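Local coordinates for protein TbpB (Actinobacillus pleuropneumoniae, PDB 3HOL) that probably binds host transferrin at the bacterial surface, as the lipoprotein component of the transferrin receptor used for iron acquisition, at residues Ile281-Thr284 with Asn285-Ile288; Gly236-Gly240 with Pro241-Glu245; Glu363-Thr367 with Asp368-Lys372. All coordinates share one frame; numbering follows the deposited sequence.

In the fold
All three contacts are local turns within one all-beta chain, and they follow one another along it. Contact 2, at Gly236-Glu245, closes a hairpin of the first beta barrel. Contact 1, at Ile281-Ile288, is a hairpin end in the C-lobe handle domain, its Phe286 and Ile288 lying against strands of the second barrel. Contact 3, at Glu363-Lys372, carries the chain from the last handle strand into that barrel. None of the three touches another: the centres of contacts 2 and 3 are about 21 Å apart, those of 1 and 2 about 26 Å, and those of 1 and 3 about 30 Å.

Contact 1 (Ile281-Thr284 with Asn285-Ile288); sequences IDLT and NFSI
Asp282 OD2 is gripped by three donors at the end of a tight beta hairpin. One of them reaches across the turn: Asn285 N lies 2.9 Å from Asp282 OD2 and meets it nearly along the C-O bond. Thr284 N approaches the same Asp282 OD2 at 2.9 Å, but from above the carboxylate plane, and closes an Asx turn. The third grip is the Thr284 hydroxyl, with OG1 2.8 Å from Asp282 OD2 on the syn side. Asp282 extends its CG anti to its own N (chi1 177°), which brings the carboxylate over the turn. The Asn285 amide crosses beside it, the two planes only 22° apart, and runs alongside Thr284 in the same direction.

Behind the turn, Asp282 N bonds to Ser287 O at 2.8 Å, pointing nearly straight at the carbonyl. Phe286 N and Ser287 N both turn to Asp282 O through weak bonds, the pattern of a G1 beta bulge. On the face shared by Ile281 and Ile288, away from the Asp282 carboxylate, the Phe286 ring folds back against Leu283. Leu283 O stands over one ring face, 3.3 Å from Phe286 CE2, and Leu283 CD2 comes to 4.3 Å from Phe286 CE1. Farther along, Ile281 CG1 packs on Ile288 CD1 at 3.9 Å across a non-hydrogen-bonded pair.

This handle-domain hairpin rests on the C-lobe barrel: Phe286 touches Gln385, Ser387 and Lys491, and Ile288 meets Gln487 and His489. Two N-H groups and a hydroxyl converging on Asp282 OD2 would favour the ionised carboxylate, which in turn ties together the amides of the turn.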
loop_
_atom_site.group_PDB
_atom_site.type_symbol
_atom_site.label_atom_id
_atom_site.label_comp_id
_atom_site.label_asym_id
_atom_site.label_seq_id
_atom_site.Cartn_x
_atom_site.Cartn_y
_atom_site.Cartn_z
ATOM N N ILE A 281 -10.473 11.519 -6.770
ATOM C CA ILE A 281 -10.795 12.808 -7.378
ATOM C C ILE A 281 -11.745 13.545 -6.442
ATOM O O ILE A 281 -12.821 13.052 -6.127
ATOM C CB ILE A 281 -11.477 12.668 -8.746
ATOM C CG1 ILE A 281 -10.573 11.936 -9.739
ATOM C CG2 ILE A 281 -11.895 14.100 -9.289
ATOM C CD1 ILE A 281 -11.274 11.457 -11.021
ATOM N N ASP A 282 -11.336 14.716 -5.984
ATOM C CA ASP A 282 -12.166 15.546 -5.110
ATOM C C ASP A 282 -13.190 16.315 -5.979
ATOM O O ASP A 282 -12.800 17.059 -6.866
ATOM C CB ASP A 282 -11.248 16.497 -4.331
ATOM C CG ASP A 282 -11.999 17.447 -3.460
ATOM O OD1 ASP A 282 -11.895 17.327 -2.227
ATOM O OD2 ASP A 282 -12.687 18.330 -4.007
ATOM N N LEU A 283 -14.491 16.119 -5.735
ATOM C CA LEU A 283 -15.512 16.706 -6.613
ATOM C C LEU A 283 -15.865 18.175 -6.334
ATOM O O LEU A 283 -16.663 18.768 -7.074
ATOM C CB LEU A 283 -16.770 15.841 -6.668
ATOM C CG LEU A 283 -16.505 14.474 -7.292
ATOM C CD1 LEU A 283 -17.660 13.526 -7.042
ATOM C CD2 LEU A 283 -16.166 14.570 -8.782
ATOM N N THR A 284 -15.288 18.779 -5.303
ATOM C CA THR A 284 -15.533 20.218 -5.113
ATOM C C THR A 284 -14.467 20.997 -5.874
ATOM O O THR A 284 -14.749 22.049 -6.452
ATOM C CB THR A 284 -15.496 20.638 -3.635
ATOM O OG1 THR A 284 -14.133 20.635 -3.195
ATOM C CG2 THR A 284 -16.317 19.731 -2.744
ATOM N N ASN A 285 -13.247 20.446 -5.892
ATOM C CA ASN A 285 -12.068 21.063 -6.501
ATOM C C ASN A 285 -11.678 20.469 -7.853
ATOM O O ASN A 285 -10.900 21.080 -8.594
ATOM C CB ASN A 285 -10.860 20.938 -5.553
ATOM C CG ASN A 285 -11.041 21.730 -4.258
ATOM O OD1 ASN A 285 -11.397 22.910 -4.287
ATOM N ND2 ASN A 285 -10.801 21.086 -3.123
ATOM N N PHE A 286 -12.235 19.292 -8.176
ATOM C CA PHE A 286 -11.874 18.536 -9.400
ATOM C C PHE A 286 -10.355 18.355 -9.475
ATOM O O PHE A 286 -9.729 18.558 -10.515
ATOM C CB PHE A 286 -12.490 19.154 -10.686
ATOM C CG PHE A 286 -13.999 19.191 -10.656
ATOM C CD1 PHE A 286 -14.742 18.155 -11.215
ATOM C CD2 PHE A 286 -14.673 20.227 -9.991
ATOM C CE1 PHE A 286 -16.162 18.156 -11.146
ATOM C CE2 PHE A 286 -16.088 20.250 -9.916
ATOM C CZ PHE A 286 -16.832 19.202 -10.504
ATOM N N SER A 287 -9.777 17.974 -8.336
ATOM C CA SER A 287 -8.344 17.712 -8.210
ATOM C C SER A 287 -8.142 16.248 -7.832
ATOM O O SER A 287 -9.042 15.647 -7.254
ATOM C CB SER A 287 -7.753 18.622 -7.142
ATOM O OG SER A 287 -8.404 18.380 -5.897
ATOM N N ILE A 288 -6.963 15.685 -8.158
ATOM C CA ILE A 288 -6.678 14.243 -7.939
ATOM C C ILE A 288 -5.632 14.077 -6.840
ATOM O O ILE A 288 -4.757 14.915 -6.731
ATOM C CB ILE A 288 -6.265 13.546 -9.262
ATOM C CG1 ILE A 288 -6.358 12.014 -9.149
ATOM C CG2 ILE A 288 -4.866 13.961 -9.723
ATOM C CD1 ILE A 288 -6.772 11.334 -10.449
#

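Contact 2 (Gly236-Gly240 with Pro241-Glu245)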
loop_
_atom_site.group_PDB
_atom_site.type_symbol
_atom_site.label_atom_id
_atom_site.label_comp_id
_atom_site.label_asym_id
_atom_site.label_seq_id
_atom_site.Cartn_x
_atom_site.Cartn_y
_atom_site.Cartn_z
ATOM N N GLY A 236 7.645 -6.770 4.640
ATOM C CA GLY A 236 7.914 -5.331 4.499
ATOM C C GLY A 236 7.352 -4.796 3.210
ATOM O O GLY A 236 6.585 -5.480 2.575
ATOM N N GLY A 237 7.735 -3.572 2.843
ATOM C CA GLY A 237 7.202 -2.952 1.648
ATOM C C GLY A 237 8.235 -2.111 0.925
ATOM O O GLY A 237 9.279 -1.735 1.511
ATOM N N PHE A 238 7.939 -1.856 -0.350
ATOM C CA PHE A 238 8.639 -0.867 -1.128
ATOM C C PHE A 238 7.898 0.421 -1.033
ATOM O O PHE A 238 6.687 0.443 -1.125
ATOM C CB PHE A 238 8.729 -1.324 -2.584
ATOM C CG PHE A 238 9.558 -2.571 -2.752
ATOM C CD1 PHE A 238 10.966 -2.494 -2.657
ATOM C CD2 PHE A 238 8.946 -3.804 -2.971
ATOM C CE1 PHE A 238 11.754 -3.626 -2.817
ATOM C CE2 PHE A 238 9.731 -4.969 -3.108
ATOM C CZ PHE A 238 11.161 -4.855 -3.041
ATOM N N TYR A 239 8.647 1.493 -0.829
ATOM C CA TYR A 239 8.066 2.817 -0.645
ATOM C C TYR A 239 8.779 3.816 -1.581
ATOM O O TYR A 239 9.891 3.573 -2.038
ATOM C CB TYR A 239 8.261 3.265 0.794
ATOM C CG TYR A 239 7.585 2.406 1.857
ATOM C CD1 TYR A 239 6.352 2.774 2.383
ATOM C CD2 TYR A 239 8.215 1.270 2.374
ATOM C CE1 TYR A 239 5.733 2.025 3.390
ATOM C CE2 TYR A 239 7.605 0.492 3.394
ATOM C CZ TYR A 239 6.358 0.897 3.904
ATOM O OH TYR A 239 5.717 0.184 4.908
ATOM N N GLY A 240 8.176 4.971 -1.811
ATOM C CA GLY A 240 8.585 5.786 -2.961
ATOM C C GLY A 240 7.753 5.360 -4.152
ATOM O O GLY A 240 7.470 4.160 -4.317
ATOM N N PRO A 241 7.370 6.321 -5.022
ATOM C CA PRO A 241 6.462 5.962 -6.112
ATOM C C PRO A 241 6.972 4.840 -7.013
ATOM O O PRO A 241 6.164 4.143 -7.580
ATOM C CB PRO A 241 6.370 7.256 -6.953
ATOM C CG PRO A 241 6.722 8.367 -5.973
ATOM C CD PRO A 241 7.614 7.783 -4.921
ATOM N N LYS A 242 8.292 4.711 -7.132
ATOM C CA LYS A 242 8.935 3.693 -7.953
ATOM C C LYS A 242 9.801 2.708 -7.140
ATOM O O LYS A 242 10.808 2.184 -7.655
ATOM C CB LYS A 242 9.770 4.355 -9.054
ATOM C CG LYS A 242 8.966 5.235 -9.985
ATOM C CD LYS A 242 9.946 6.031 -10.810
ATOM C CE LYS A 242 9.231 7.107 -11.604
ATOM N NZ LYS A 242 8.788 6.549 -12.854
ATOM N N ALA A 243 9.426 2.458 -5.877
ATOM C CA ALA A 243 10.177 1.501 -5.024
ATOM C C ALA A 243 11.665 1.919 -4.832
ATOM O O ALA A 243 12.567 1.084 -4.767
ATOM C CB ALA A 243 10.047 0.051 -5.572
ATOM N N GLU A 244 11.891 3.230 -4.731
ATOM C CA GLU A 244 13.204 3.761 -4.423
ATOM C C GLU A 244 13.790 3.175 -3.119
ATOM O O GLU A 244 14.974 3.030 -3.020
ATOM C CB GLU A 244 13.133 5.287 -4.286
ATOM C CG GLU A 244 12.863 6.028 -5.635
ATOM C CD GLU A 244 11.404 6.300 -5.945
ATOM O OE1 GLU A 244 10.467 5.581 -5.523
ATOM O OE2 GLU A 244 11.173 7.248 -6.693
ATOM N N GLU A 245 12.939 2.837 -2.148
ATOM C CA GLU A 245 13.397 2.467 -0.807
ATOM C C GLU A 245 12.536 1.299 -0.306
ATOM O O GLU A 245 11.495 0.956 -0.936
ATOM C CB GLU A 245 13.280 3.686 0.145
ATOM C CG GLU A 245 14.294 4.821 -0.263
ATOM C CD GLU A 245 14.080 6.090 0.489
ATOM O OE1 GLU A 245 13.372 6.096 1.520
ATOM O OE2 GLU A 245 14.600 7.104 0.036
#
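Tyr239 and Glu245 form an antiparallel hydrogen-bonded pair, from which the chain turns through a type I beta turn, Gly240 to Ala243, and returns through a classic beta bulge in which Glu244 and Glu245 both face Tyr239. The bond from Tyr239 N to Glu245 O is 2.9 Å and nearly straight. Its return partner, Glu245 N to Tyr239 O, is 3.1 Å long. The turn itself is closed by Ala243 N on Gly240 O at 3.0 Å, the N-H arriving well above the carbonyl plane.

Ala243 CB abuts Phe238 CB at 3.5 Å, the main apolar touch of the contact. Glu245 O lies at the edge of the Phe238 ring, near its plane and 3.9 Å from Phe238 CD1. Beyond this pair the ring joins an aromatic cluster, edge-to-face with Phe207 and also meeting Phe179.

Glu244 curls back over the turn, its chain bent at chi2 (92°). This bend sets Glu244 OE1 3.0 Å from Gly240 C, against a glycine with no side chain in the way. The same oxygen accepts the backbone N-H of Lys242, with Glu244 OE1 2.8 Å from Lys242 N on the syn side but tilted out of the carboxylate plane.

Tyr239 and Glu245 point to the same face of the sheet at this hairpin end of the first barrel, and their polar ends find partners outside the turn. Tyr239 OH is hydrogen-bonded to Arg206, while the Glu245 oxygens accept from the backbone N-H groups of Tyr83 and Gln82. The buried Glu245 carboxylate is thus met by peptide donors, which would compensate a negative charge there and tie the hairpin to the loop before strand 84-91.

Contact 3 (Glu363-Thr367 with Asp368-Lys372); sequences ERTAT and DKMPK
Thr365 CG2 rests against the sulfur of Met370, 3.7 Å from SD, and lies 4.0 Å from Lys369 CB. With OG1 beside the backbone N (chi1 -57°), the methyl of Thr365 points away from that N and faces both side chains, while Met370 bends at chi2 and chi3 and brings its sulfur back to the threonine. Asp368 OD1 also approaches Ala366 CB, at 3.3 Å.

Two backbone bonds draw the chain round: Lys369 N to Ala366 O at 2.8 Å, and Met370 N to Thr367 O at 3.2 Å. In both the donor comes from well above the carbonyl plane, consistent with the short 3-10 segment here. This short turn belongs to the linker that leaves strand 356-363 of the handle domain and leads to strand 375-387 of the C-lobe barrel. Thr367 O accepts from both Met370 N and a water, which also donates to Met370 O at 2.7 Å and weakly accepts from Lys372 NZ, bridging the end of the turn to the chain beyond.

Asp368 and Lys369 form a salt bridge on the exposed side of the turn, with Lys369 NZ 3.3 Å from Asp368 OD2. On the buried side, Thr365 OG1 is hydrogen-bonded to Gly478 O and Thr365 O accepts from Asn440 ND2, which fixes the residue on the barrel. Phe476 touches both Thr365 and Met370, and Phe412 packs on Met370 and Pro371.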
loop_
_atom_site.group_PDB
_atom_site.type_symbol
_atom_site.label_atom_id
_atom_site.label_comp_id
_atom_site.label_asym_id
_atom_site.label_seq_id
_atom_site.Cartn_x
_atom_site.Cartn_y
_atom_site.Cartn_z
ATOM N N GLU A 363 -5.482 -3.557 -9.614
ATOM C CA GLU A 363 -4.276 -4.392 -9.518
ATOM C C GLU A 363 -3.861 -4.696 -10.947
ATOM O O GLU A 363 -4.485 -5.556 -11.578
ATOM C CB GLU A 363 -4.636 -5.706 -8.781
ATOM C CG GLU A 363 -5.233 -5.462 -7.400
ATOM C CD GLU A 363 -5.949 -6.674 -6.795
ATOM O OE1 GLU A 363 -5.709 -7.813 -7.223
ATOM O OE2 GLU A 363 -6.770 -6.464 -5.875
ATOM N N ARG A 364 -2.839 -3.995 -11.473
ATOM C CA ARG A 364 -2.518 -4.090 -12.916
ATOM C C ARG A 364 -2.189 -5.483 -13.345
ATOM O O ARG A 364 -1.480 -6.204 -12.635
ATOM C CB ARG A 364 -1.276 -3.259 -13.278
ATOM C CG ARG A 364 -1.481 -1.786 -13.275
ATOM C CD ARG A 364 -2.266 -1.297 -14.522
ATOM N NE ARG A 364 -2.427 0.166 -14.442
ATOM C CZ ARG A 364 -1.808 1.058 -15.219
ATOM N NH1 ARG A 364 -2.042 2.354 -15.010
ATOM N NH2 ARG A 364 -0.965 0.673 -16.188
ATOM N N THR A 365 -2.597 -5.829 -14.561
ATOM C CA THR A 365 -2.147 -7.084 -15.203
ATOM C C THR A 365 -0.614 -7.112 -15.350
ATOM O O THR A 365 -0.012 -6.127 -15.812
ATOM C CB THR A 365 -2.778 -7.210 -16.601
ATOM O OG1 THR A 365 -4.203 -7.144 -16.461
ATOM C CG2 THR A 365 -2.349 -8.535 -17.321
ATOM N N ALA A 366 0.023 -8.234 -14.999
ATOM C CA ALA A 366 1.449 -8.385 -15.294
ATOM C C ALA A 366 1.668 -8.243 -16.818
ATOM O O ALA A 366 0.914 -8.822 -17.635
ATOM C CB ALA A 366 2.000 -9.747 -14.743
ATOM N N THR A 367 2.656 -7.441 -17.204
ATOM C CA THR A 367 2.813 -7.091 -18.629
ATOM C C THR A 367 3.085 -8.349 -19.460
ATOM O O THR A 367 2.668 -8.437 -20.619
ATOM C CB THR A 367 3.872 -6.000 -18.857
ATOM O OG1 THR A 367 3.599 -4.870 -17.992
ATOM C CG2 THR A 367 3.877 -5.539 -20.342
ATOM N N ASP A 368 3.715 -9.354 -18.864
ATOM C CA ASP A 368 3.947 -10.599 -19.626
ATOM C C ASP A 368 2.665 -11.368 -19.909
ATOM O O ASP A 368 2.688 -12.238 -20.777
ATOM C CB ASP A 368 4.960 -11.536 -18.963
ATOM C CG ASP A 368 4.519 -11.987 -17.609
ATOM O OD1 ASP A 368 4.127 -11.121 -16.797
ATOM O OD2 ASP A 368 4.566 -13.198 -17.337
ATOM N N LYS A 369 1.591 -11.070 -19.163
ATOM C CA LYS A 369 0.272 -11.673 -19.349
ATOM C C LYS A 369 -0.696 -10.860 -20.228
ATOM O O LYS A 369 -1.831 -11.292 -20.461
ATOM C CB LYS A 369 -0.393 -11.961 -17.996
ATOM C CG LYS A 369 0.392 -12.877 -17.065
ATOM C CD LYS A 369 0.772 -14.243 -17.712
ATOM C CE LYS A 369 0.999 -15.313 -16.618
ATOM N NZ LYS A 369 2.281 -15.014 -15.875
ATOM N N MET A 370 -0.280 -9.692 -20.709
ATOM C CA MET A 370 -1.165 -8.903 -21.581
ATOM C C MET A 370 -1.331 -9.648 -22.903
ATOM O O MET A 370 -0.341 -10.119 -23.449
ATOM C CB MET A 370 -0.589 -7.515 -21.883
ATOM C CG MET A 370 -0.627 -6.514 -20.710
ATOM S SD MET A 370 -2.296 -6.144 -20.178
ATOM C CE MET A 370 -2.913 -5.267 -21.631
ATOM N N PRO A 371 -2.569 -9.765 -23.406
ATOM C CA PRO A 371 -2.740 -10.420 -24.704
ATOM C C PRO A 371 -1.877 -9.737 -25.752
ATOM O O PRO A 371 -1.754 -8.523 -25.739
ATOM C CB PRO A 371 -4.238 -10.202 -25.007
ATOM C CG PRO A 371 -4.870 -10.051 -23.678
ATOM C CD PRO A 371 -3.858 -9.297 -22.857
ATOM N N LYS A 372 -1.271 -10.509 -26.639
ATOM C CA LYS A 372 -0.443 -9.965 -27.711
ATOM C C LYS A 372 -1.248 -9.616 -28.969
ATOM O O LYS A 372 -0.724 -8.971 -29.883
ATOM C CB LYS A 372 0.700 -10.930 -28.034
ATOM C CG LYS A 372 1.772 -11.002 -26.918
ATOM C CD LYS A 372 2.675 -12.198 -27.099
ATOM C CE LYS A 372 3.543 -12.425 -25.883
ATOM N NZ LYS A 372 4.304 -11.195 -25.514
HETATM O O HOH W 1 2.290 -9.825 -23.078
#